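Local coordinates for protein 2-aminomuconic 6-semialdehyde dehydrogenase (Pseudomonas sp., PDB 7BZV) that probably catalyses the NAD-dependent oxidation of 2-aminomuconic 6-semialdehyde in the meta-cleavage breakdown of 2-aminophenol, working as a tetramer, at residues Y294-I299 / T398-E403; N258-F263 / A418-T423. All coordinates share one frame; numbering follows the deposited sequence.

Contact 1: Y294-I299 / T398-E403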
# COMPACT_ATOMS: atom_id res chain seq x y z
N TYR B 294 22.83 13.95 26.06
CA TYR B 294 24.00 13.09 26.19
C TYR B 294 25.02 13.50 25.14
O TYR B 294 24.71 13.48 23.93
CB TYR B 294 23.59 11.60 26.05
CG TYR B 294 22.50 11.21 27.03
CD1 TYR B 294 22.81 10.80 28.32
CD2 TYR B 294 21.16 11.28 26.67
CE1 TYR B 294 21.81 10.48 29.25
CE2 TYR B 294 20.17 10.95 27.56
CZ TYR B 294 20.49 10.57 28.86
OH TYR B 294 19.48 10.26 29.73
N VAL B 295 26.22 13.90 25.57
CA VAL B 295 27.26 14.36 24.65
C VAL B 295 28.47 13.45 24.79
O VAL B 295 28.96 13.24 25.90
CB VAL B 295 27.65 15.83 24.92
CG1 VAL B 295 28.65 16.33 23.88
CG2 VAL B 295 26.38 16.68 25.00
N GLU B 296 28.94 12.92 23.66
CA GLU B 296 30.10 12.04 23.71
C GLU B 296 31.29 12.78 24.33
O GLU B 296 31.60 13.94 24.00
CB GLU B 296 30.42 11.53 22.32
CG GLU B 296 31.28 10.29 22.36
CD GLU B 296 31.70 9.80 20.99
OE1 GLU B 296 31.19 10.28 19.95
OE2 GLU B 296 32.56 8.90 20.96
N ARG B 297 31.96 12.08 25.25
CA ARG B 297 32.95 12.71 26.13
C ARG B 297 33.94 13.62 25.41
O ARG B 297 34.21 14.72 25.92
CB ARG B 297 33.72 11.62 26.90
CG ARG B 297 34.68 12.07 28.03
CD ARG B 297 34.82 10.98 29.16
NE ARG B 297 34.27 11.60 30.35
CZ ARG B 297 33.31 11.11 31.10
NH1 ARG B 297 32.79 9.91 30.85
NH2 ARG B 297 32.87 11.82 32.12
N PRO B 298 34.53 13.23 24.28
CA PRO B 298 35.57 14.09 23.67
C PRO B 298 35.08 15.46 23.21
O PRO B 298 35.92 16.36 23.02
CB PRO B 298 36.06 13.27 22.47
CG PRO B 298 35.79 11.82 22.88
CD PRO B 298 34.47 11.90 23.65
N ILE B 299 33.77 15.67 23.02
CA ILE B 299 33.28 17.00 22.69
C ILE B 299 32.44 17.61 23.81
O ILE B 299 31.86 18.67 23.61
CB ILE B 299 32.51 17.03 21.36
CG1 ILE B 299 31.38 16.01 21.35
CG2 ILE B 299 33.47 16.84 20.18
CD1 ILE B 299 30.30 16.42 20.41
N THR B 398 25.08 15.68 30.11
CA THR B 398 25.94 14.68 30.75
C THR B 398 26.80 14.04 29.67
O THR B 398 26.36 13.91 28.52
CB THR B 398 25.09 13.62 31.49
OG1 THR B 398 25.88 12.63 32.17
CG2 THR B 398 24.13 12.91 30.49
N PRO B 399 28.03 13.66 29.98
CA PRO B 399 28.85 12.94 29.01
C PRO B 399 28.51 11.46 28.94
O PRO B 399 28.00 10.86 29.89
CB PRO B 399 30.28 13.11 29.55
CG PRO B 399 30.09 13.20 31.06
CD PRO B 399 28.74 13.89 31.26
N PHE B 400 28.81 10.87 27.79
CA PHE B 400 28.76 9.42 27.60
C PHE B 400 30.00 8.96 26.84
O PHE B 400 30.69 9.76 26.19
CB PHE B 400 27.49 8.95 26.87
CG PHE B 400 27.47 9.22 25.40
CD1 PHE B 400 27.94 8.30 24.49
CD2 PHE B 400 26.92 10.38 24.92
CE1 PHE B 400 27.88 8.55 23.11
CE2 PHE B 400 26.87 10.63 23.59
CZ PHE B 400 27.35 9.70 22.67
N ASP B 401 30.28 7.66 26.92
CA ASP B 401 31.47 7.09 26.30
C ASP B 401 31.16 6.11 25.19
O ASP B 401 31.90 6.08 24.20
CB ASP B 401 32.36 6.43 27.35
CG ASP B 401 32.89 7.45 28.34
OD1 ASP B 401 33.64 8.32 27.90
OD2 ASP B 401 32.50 7.42 29.52
N SER B 402 30.09 5.34 25.26
CA SER B 402 29.86 4.34 24.23
C SER B 402 28.42 4.36 23.74
O SER B 402 27.49 4.84 24.39
CB SER B 402 30.25 2.95 24.75
OG SER B 402 29.17 2.41 25.46
N GLU B 403 28.29 3.84 22.52
CA GLU B 403 27.00 3.73 21.85
C GLU B 403 26.04 2.84 22.62
O GLU B 403 24.89 3.21 22.83
CB GLU B 403 27.24 3.21 20.43
CG GLU B 403 25.99 3.00 19.60
CD GLU B 403 26.29 2.58 18.15
OE1 GLU B 403 27.20 3.17 17.51
OE2 GLU B 403 25.60 1.67 17.66
O HOH W 1 33.64 7.98 23.25
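Tyr294, Val295 and Glu296 pair in parallel with Thr398, Pro399 and Phe400, although the two short strand ends are strongly twisted and run 47° apart. Val295 sits between two partners: its N reaches Thr398 O at 3.0 Å, and its O takes Phe400 N, which comes from above the carbonyl plane, also at 3.0 Å. A third bond, Arg297 N to Phe400 O at 2.8 Å, carries the pairing past the strand end to the start of the following helical turn.

Side chains alternate between the two faces. On one, Thr398 CG2 lies alongside the Tyr294 ring, tightly packed at 3.3 Å from CD1. Next to it Phe400 places CG between its own backbone N and carbonyl carbon (chi1 75°), which folds the ring over the neighbouring strand; Glu296 CB then makes a CH-pi contact over the ring face, 4.0 Å from the centroid. The extended Glu296 chain ends at a water that donates 2.7 Å bonds to both Glu296 OE2 and Asp401 O, while OE1 accepts from Ala264 N.

The opposite face holds Val295 and Pro399. Just past the strand, on the exposed side, Arg297, bent at chi3, brings NH1 to Asp401 OD2 in a 2.8 Å salt bridge, with the guanidinium and carboxylate planes 24° apart; the component hydrogen bonds are weak. Pro399 CG packs over one guanidinium face, near NH2.

Within the aldehyde dehydrogenase catalytic domain this joins the ends of two adjacent strands, 290-296 and 394-400, in the middle of a seven-stranded mixed sheet. Helix 403-411 packs against the Tyr294 and Phe400 side, with its Arg409 bonding Thr398 OG1. Helix 297-312 lies against Val295 and Pro399 on the other side.

Contact 2: N258-F263 / A418-T423; sequences NAAVIF and AATIWT
Val261 O receives Trp422 N at 2.8 Å, nearly in line with the carbonyl, and is also approached by Ile421 CA at 3.3 Å in a CA-H...O contact. It belongs to a parallel strand pair in the alpha/beta catalytic domain of the aldehyde dehydrogenase fold, continued by Val261 N to Thr420 O at 2.9 Å and Phe263 N to Trp422 O at 3.0 Å.

Near the start of the pair a water links Ala259 N to Ala418 O in place of a direct bond, and a side chain joins in: Asn258 OD1 accepts Ala418 N at 3.0 Å, the donor standing well above the amide plane, while ND2 gives hydrogens to Cys287 O and Cys289 O. An alanine at Asn258 would probably leave Ala418 N and the two cysteine carbonyls without these mates and slacken the joint among three chain segments.

Both faces are buried. Ala260 CB meets Thr420 CG2 on the side packed by helix 268-280. On the other, Ile421 has CG1 anti to its carbonyl carbon (chi1 -47°), and the chain turns back so that CD1 rests 3.6 Å from Val261 CB. Farther along, Phe263 turns its ring edge toward Ile421, CE2 lying 4.1 Å from CG2.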
# COMPACT_ATOMS: atom_id res chain seq x y z
N ASN B 258 12.53 13.85 26.78
CA ASN B 258 13.14 13.37 25.55
C ASN B 258 14.65 13.53 25.58
O ASN B 258 15.17 14.52 26.11
CB ASN B 258 12.57 14.15 24.38
CG ASN B 258 11.06 14.05 24.28
OD1 ASN B 258 10.48 12.95 24.34
ND2 ASN B 258 10.40 15.19 24.15
N ALA B 259 15.36 12.58 24.96
CA ALA B 259 16.81 12.58 24.90
C ALA B 259 17.34 13.12 23.58
O ALA B 259 16.81 12.82 22.50
CB ALA B 259 17.35 11.17 25.12
N ALA B 260 18.41 13.89 23.68
CA ALA B 260 19.28 14.24 22.58
C ALA B 260 20.60 13.52 22.76
O ALA B 260 21.16 13.52 23.86
CB ALA B 260 19.53 15.75 22.54
N VAL B 261 21.11 12.94 21.67
CA VAL B 261 22.35 12.17 21.67
C VAL B 261 23.29 12.80 20.63
O VAL B 261 23.04 12.71 19.42
CB VAL B 261 22.10 10.68 21.36
CG1 VAL B 261 23.38 9.90 21.45
CG2 VAL B 261 21.09 10.12 22.30
N ILE B 262 24.41 13.35 21.11
CA ILE B 262 25.35 14.10 20.28
C ILE B 262 26.69 13.39 20.27
O ILE B 262 27.40 13.35 21.29
CB ILE B 262 25.47 15.55 20.77
CG1 ILE B 262 24.06 16.18 20.77
CG2 ILE B 262 26.46 16.34 19.86
CD1 ILE B 262 23.97 17.38 21.65
N PHE B 263 27.05 12.84 19.13
CA PHE B 263 28.32 12.16 18.93
C PHE B 263 29.40 13.14 18.49
O PHE B 263 29.16 14.18 17.87
CB PHE B 263 28.17 11.03 17.89
CG PHE B 263 27.40 9.84 18.43
CD1 PHE B 263 28.04 8.81 19.11
CD2 PHE B 263 26.03 9.78 18.28
CE1 PHE B 263 27.33 7.74 19.62
CE2 PHE B 263 25.29 8.68 18.77
CZ PHE B 263 25.93 7.69 19.45
N ALA B 418 9.99 11.33 21.82
CA ALA B 418 10.91 11.72 20.75
C ALA B 418 12.37 11.62 21.17
O ALA B 418 12.72 11.58 22.36
CB ALA B 418 10.65 13.16 20.29
N ALA B 419 13.23 11.58 20.14
CA ALA B 419 14.68 11.66 20.31
C ALA B 419 15.29 12.42 19.13
O ALA B 419 14.70 12.52 18.06
CB ALA B 419 15.33 10.28 20.41
N THR B 420 16.47 13.01 19.38
CA THR B 420 17.23 13.67 18.32
C THR B 420 18.69 13.26 18.45
O THR B 420 19.29 13.41 19.52
CB THR B 420 17.06 15.20 18.36
OG1 THR B 420 17.84 15.81 17.30
CG2 THR B 420 17.48 15.77 19.70
N ILE B 421 19.24 12.72 17.37
CA ILE B 421 20.57 12.12 17.29
C ILE B 421 21.41 12.90 16.28
O ILE B 421 20.98 13.06 15.14
CB ILE B 421 20.51 10.67 16.79
CG1 ILE B 421 19.42 9.84 17.50
CG2 ILE B 421 21.86 9.99 16.86
CD1 ILE B 421 19.70 9.71 18.91
N TRP B 422 22.66 13.20 16.64
CA TRP B 422 23.56 14.00 15.79
C TRP B 422 24.85 13.19 15.59
O TRP B 422 25.60 12.96 16.54
CB TRP B 422 23.85 15.37 16.43
CG TRP B 422 22.59 16.23 16.43
CD1 TRP B 422 21.58 16.20 17.36
CD2 TRP B 422 22.17 17.17 15.42
NE1 TRP B 422 20.58 17.06 17.00
CE2 TRP B 422 20.90 17.65 15.81
CE3 TRP B 422 22.75 17.65 14.25
CZ2 TRP B 422 20.22 18.61 15.09
CZ3 TRP B 422 22.06 18.59 13.52
CH2 TRP B 422 20.80 19.05 13.95
N THR B 423 25.08 12.77 14.34
CA THR B 423 26.27 12.04 13.91
C THR B 423 26.35 12.14 12.40
O THR B 423 25.33 12.26 11.73
CB THR B 423 26.21 10.56 14.33
OG1 THR B 423 27.34 9.85 13.82
CG2 THR B 423 24.98 9.88 13.72
O HOH W 2 14.05 10.20 24.00

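Contacts 1 and 2 sample one sheet at two depths. Their inner strands, 290-296 and 258-262, are neighbours, with Tyr294 N and O probably bonding Ala260 O and Ile262 N, so the two pairs form four consecutive parallel strands. Contact 2, wholly buried, relies on backbone bonds, small, aliphatic and aromatic side chains and the amide of Asn258. Contact 1 lies farther from the chain centre, about 31 Å against 20 Å, and its partly exposed end adds an ion pair; each contact also holds one bridging water. Chain order differs from spatial order: contact 1 is nested within the loop that contact 2 closes. Phe400 and Phe263 meet edge-to-face where the two contacts adjoin.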